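Local structure of aminoacyl-tRNA synthetase (Cryptosporidium parvum, 5F9Y) at residues E183-V188 / S243-Q248. The protein probably attaches proline to its cognate tRNA, as a class II prolyl-tRNA synthetase that activates the amino acid with ATP. Numbering follows the deposited sequence.
With PRO (proline), chain C.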
ATOM      1  N   GLU A 183      10.937 -13.552  21.394  1.00 52.72           N
ATOM      2  CA  GLU A 183       9.499 -13.462  21.159  1.00 50.81           C
ATOM      3  C   GLU A 183       9.127 -12.160  20.465  1.00 48.41           C
ATOM      4  O   GLU A 183       8.201 -12.134  19.646  1.00 45.02           O
ATOM      5  CB  GLU A 183       8.738 -13.592  22.479  1.00 53.21           C
ATOM      6  CG  GLU A 183       7.230 -13.707  22.313  1.00 53.83           C
ATOM      7  CD  GLU A 183       6.485 -13.661  23.633  1.00 58.34           C
ATOM      8  OE1 GLU A 183       6.821 -12.811  24.484  1.00 61.64           O
ATOM      9  OE2 GLU A 183       5.563 -14.481  23.824  1.00 59.84           O
ATOM     10  N   ALA A 184       9.834 -11.072  20.777  1.00 49.66           N
ATOM     11  CA  ALA A 184       9.542  -9.797  20.131  1.00 47.92           C
ATOM     12  C   ALA A 184       9.958  -9.815  18.666  1.00 48.97           C
ATOM     13  O   ALA A 184       9.270  -9.240  17.814  1.00 48.05           O
ATOM     14  CB  ALA A 184      10.240  -8.661  20.877  1.00 48.36           C
ATOM     15  N   LEU A 185      11.074 -10.480  18.352  1.00 50.69           N
ATOM     16  CA  LEU A 185      11.561 -10.498  16.976  1.00 49.16           C
ATOM     17  C   LEU A 185      10.658 -11.333  16.074  1.00 47.41           C
ATOM     18  O   LEU A 185      10.362 -10.929  14.943  1.00 47.39           O
ATOM     19  CB  LEU A 185      12.996 -11.022  16.928  1.00 51.61           C
ATOM     20  CG  LEU A 185      13.631 -11.037  15.535  1.00 52.44           C
ATOM     21  CD1 LEU A 185      13.575  -9.654  14.899  1.00 52.04           C
ATOM     22  CD2 LEU A 185      15.064 -11.544  15.596  1.00 54.64           C
ATOM     23  N   GLU A 186      10.211 -12.500  16.546  1.00 47.27           N
ATOM     24  CA  GLU A 186       9.287 -13.287  15.740  1.00 47.96           C
ATOM     25  C   GLU A 186       7.923 -12.618  15.626  1.00 47.52           C
ATOM     26  O   GLU A 186       7.168 -12.933  14.700  1.00 46.33           O
ATOM     27  CB  GLU A 186       9.154 -14.706  16.302  1.00 49.31           C
ATOM     28  CG  GLU A 186       8.862 -14.795  17.786  1.00 51.37           C
ATOM     29  CD  GLU A 186       9.309 -16.122  18.383  1.00 54.40           C
ATOM     30  OE1 GLU A 186       9.847 -16.964  17.631  1.00 55.05           O
ATOM     31  OE2 GLU A 186       9.130 -16.323  19.603  1.00 55.19           O
ATOM     32  N   MET A 187       7.599 -11.695  16.536  1.00 47.11           N
ATOM     33  CA  MET A 187       6.422 -10.854  16.348  1.00 42.39           C
ATOM     34  C   MET A 187       6.638  -9.863  15.212  1.00 40.48           C
ATOM     35  O   MET A 187       5.702  -9.550  14.465  1.00 41.61           O
ATOM     36  CB  MET A 187       6.089 -10.118  17.647  1.00 42.82           C
ATOM     37  CG  MET A 187       4.893  -9.177  17.553  1.00 41.97           C
ATOM     38  SD  MET A 187       3.320 -10.047  17.397  1.00 43.44           S
ATOM     39  CE  MET A 187       2.212  -8.689  17.039  1.00 41.38           C
ATOM     40  N   VAL A 188       7.866  -9.361  15.064  1.00 38.31           N
ATOM     41  CA  VAL A 188       8.175  -8.443  13.970  1.00 37.20           C
ATOM     42  C   VAL A 188       8.015  -9.140  12.626  1.00 37.65           C
ATOM     43  O   VAL A 188       7.449  -8.578  11.681  1.00 37.43           O
ATOM     44  CB  VAL A 188       9.595  -7.868  14.142  1.00 38.54           C
ATOM     45  CG1 VAL A 188       9.993  -7.053  12.921  1.00 39.22           C
ATOM     46  CG2 VAL A 188       9.676  -7.022  15.398  1.00 39.24           C
ATOM     47  N   SER A 243       8.070  -2.619  10.090  1.00 38.23           N
ATOM     48  CA  SER A 243       7.856  -3.365  11.328  1.00 36.17           C
ATOM     49  C   SER A 243       9.141  -3.282  12.141  1.00 35.73           C
ATOM     50  O   SER A 243      10.161  -3.856  11.746  1.00 37.78           O
ATOM     51  CB  SER A 243       7.477  -4.819  11.039  1.00 36.15           C
ATOM     52  OG  SER A 243       7.183  -5.523  12.232  1.00 39.18           O
ATOM     53  N   HIS A 244       9.096  -2.580  13.270  1.00 35.09           N
ATOM     54  CA  HIS A 244      10.292  -2.236  14.033  1.00 35.17           C
ATOM     55  C   HIS A 244      10.451  -3.146  15.244  1.00 37.03           C
ATOM     56  O   HIS A 244       9.498  -3.354  16.001  1.00 37.68           O
ATOM     57  CB  HIS A 244      10.240  -0.781  14.498  1.00 33.56           C
ATOM     58  CG  HIS A 244       9.820   0.180  13.434  1.00 34.03           C
ATOM     59  ND1 HIS A 244      10.630   0.516  12.371  1.00 35.28           N
ATOM     60  CD2 HIS A 244       8.674   0.882  13.270  1.00 33.53           C
ATOM     61  CE1 HIS A 244       9.999   1.380  11.596  1.00 35.18           C
ATOM     62  NE2 HIS A 244       8.811   1.620  12.119  1.00 34.18           N
ATOM     63  N   LEU A 245      11.661  -3.669  15.432  1.00 37.70           N
ATOM     64  CA  LEU A 245      12.046  -4.309  16.688  1.00 38.60           C
ATOM     65  C   LEU A 245      12.693  -3.237  17.556  1.00 41.45           C
ATOM     66  O   LEU A 245      13.862  -2.892  17.369  1.00 41.74           O
ATOM     67  CB  LEU A 245      12.990  -5.480  16.445  1.00 37.62           C
ATOM     68  CG  LEU A 245      13.581  -6.105  17.714  1.00 37.11           C
ATOM     69  CD1 LEU A 245      12.490  -6.737  18.570  1.00 34.60           C
ATOM     70  CD2 LEU A 245      14.664  -7.120  17.374  1.00 37.80           C
ATOM     71  N   LEU A 246      11.924  -2.692  18.501  1.00 42.99           N
ATOM     72  CA  LEU A 246      12.441  -1.618  19.340  1.00 46.36           C
ATOM     73  C   LEU A 246      13.426  -2.123  20.386  1.00 52.16           C
ATOM     74  O   LEU A 246      14.230  -1.334  20.892  1.00 52.49           O
ATOM     75  CB  LEU A 246      11.287  -0.882  20.022  1.00 43.66           C
ATOM     76  CG  LEU A 246      10.247  -0.277  19.079  1.00 41.61           C
ATOM     77  CD1 LEU A 246       9.155   0.429  19.865  1.00 42.00           C
ATOM     78  CD2 LEU A 246      10.905   0.674  18.094  1.00 41.67           C
ATOM     79  N   GLY A 247      13.385  -3.414  20.712  1.00 55.96           N
ATOM     80  CA  GLY A 247      14.287  -3.944  21.718  1.00 58.18           C
ATOM     81  C   GLY A 247      13.988  -3.359  23.085  1.00 60.27           C
ATOM     82  O   GLY A 247      12.831  -3.139  23.458  1.00 61.31           O
ATOM     83  N   GLN A 248      15.051  -3.095  23.843  1.00 56.84           N
ATOM     84  CA  GLN A 248      14.944  -2.491  25.161  1.00 53.42           C
ATOM     85  C   GLN A 248      15.262  -0.999  25.141  1.00 50.91           C
ATOM     86  O   GLN A 248      15.514  -0.411  26.198  1.00 52.33           O
ATOM     87  CB  GLN A 248      15.857  -3.219  26.148  1.00 55.82           C
ATOM     88  CG  GLN A 248      15.566  -4.706  26.264  1.00 56.83           C
ATOM     89  CD  GLN A 248      16.559  -5.431  27.149  1.00 60.37           C
ATOM     90  OE1 GLN A 248      16.278  -5.716  28.312  1.00 62.65           O
ATOM     91  NE2 GLN A 248      17.729  -5.738  26.598  1.00 61.11           N
TER
HETATM   92  N   PRO C 700       5.598   3.864  14.921  1.00 57.09           N
HETATM   93  CA  PRO C 700       6.319   3.358  13.748  1.00 57.20           C
HETATM   94  C   PRO C 700       6.551   4.437  12.698  1.00 55.60           C
HETATM   95  O   PRO C 700       6.244   5.607  12.921  1.00 55.63           O
HETATM   96  CB  PRO C 700       5.394   2.259  13.210  1.00 51.44           C
HETATM   97  CG  PRO C 700       4.049   2.582  13.763  1.00 47.01           C
HETATM   98  CD  PRO C 700       4.304   3.188  15.106  1.00 52.59           C
HETATM   99  OXT PRO C 700       7.056   4.163  11.609  1.00 55.51           O
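A buried helix-on-sheet contact sets Val-188 and Leu-245 against each other in the class II synthetase core, where an antiparallel sheet carries helices on one face and the substrates on the other. Residues 183-188 of helix 181-202 run nearly antiparallel to 243-247 of strand 236-247, with the axes of these short pieces 8.1 Å apart at 168°. Residue alternation along a strand lets it serve both faces, and here Ser-243 and Leu-245 point to the helix while His-244 between them starts out on the other side, where its ring meets the bound proline.

The apolar part is built around Leu-245. Val-188 meets its base, CG2 lying 3.8 Å from Leu-245 CB, and the two side chains are turned at about a right angle. The methyls of Leu-245 divide the remaining work: CD1 comes to Ala-184 CB at 3.8 Å, whereas CD2 meets Leu-185 CD1 at 3.7 Å. With CG of Leu-245 anti to its own backbone N (chi1 173°), the fork reaches the neighbouring residues Ala-184 and Leu-185 of the helix. Arg-181, at the start of the same helix, also touches Leu-245.

Ser-243 brings a polar group into this interface and gives it a partner: its hydroxyl donates to Val-188 O, 3.1 Å from OG, in the carbonyl plane and on a lone pair. Val-188 CG1 packs beside that hydroxyl, so one residue offers both an acceptor and an apolar wall.

Across the sheet, Thr-224 OG1 holds ND1 of His-244, probably steadying the imidazole, and Phe-218 meets the ring at an inclined angle. Glu-125 and Arg-154 also bind the proline, with AMP close by. The remaining ring nitrogen, His-244 NE2, donates to proline OXT at 3.1 Å, with an N-H...O angle of 153°.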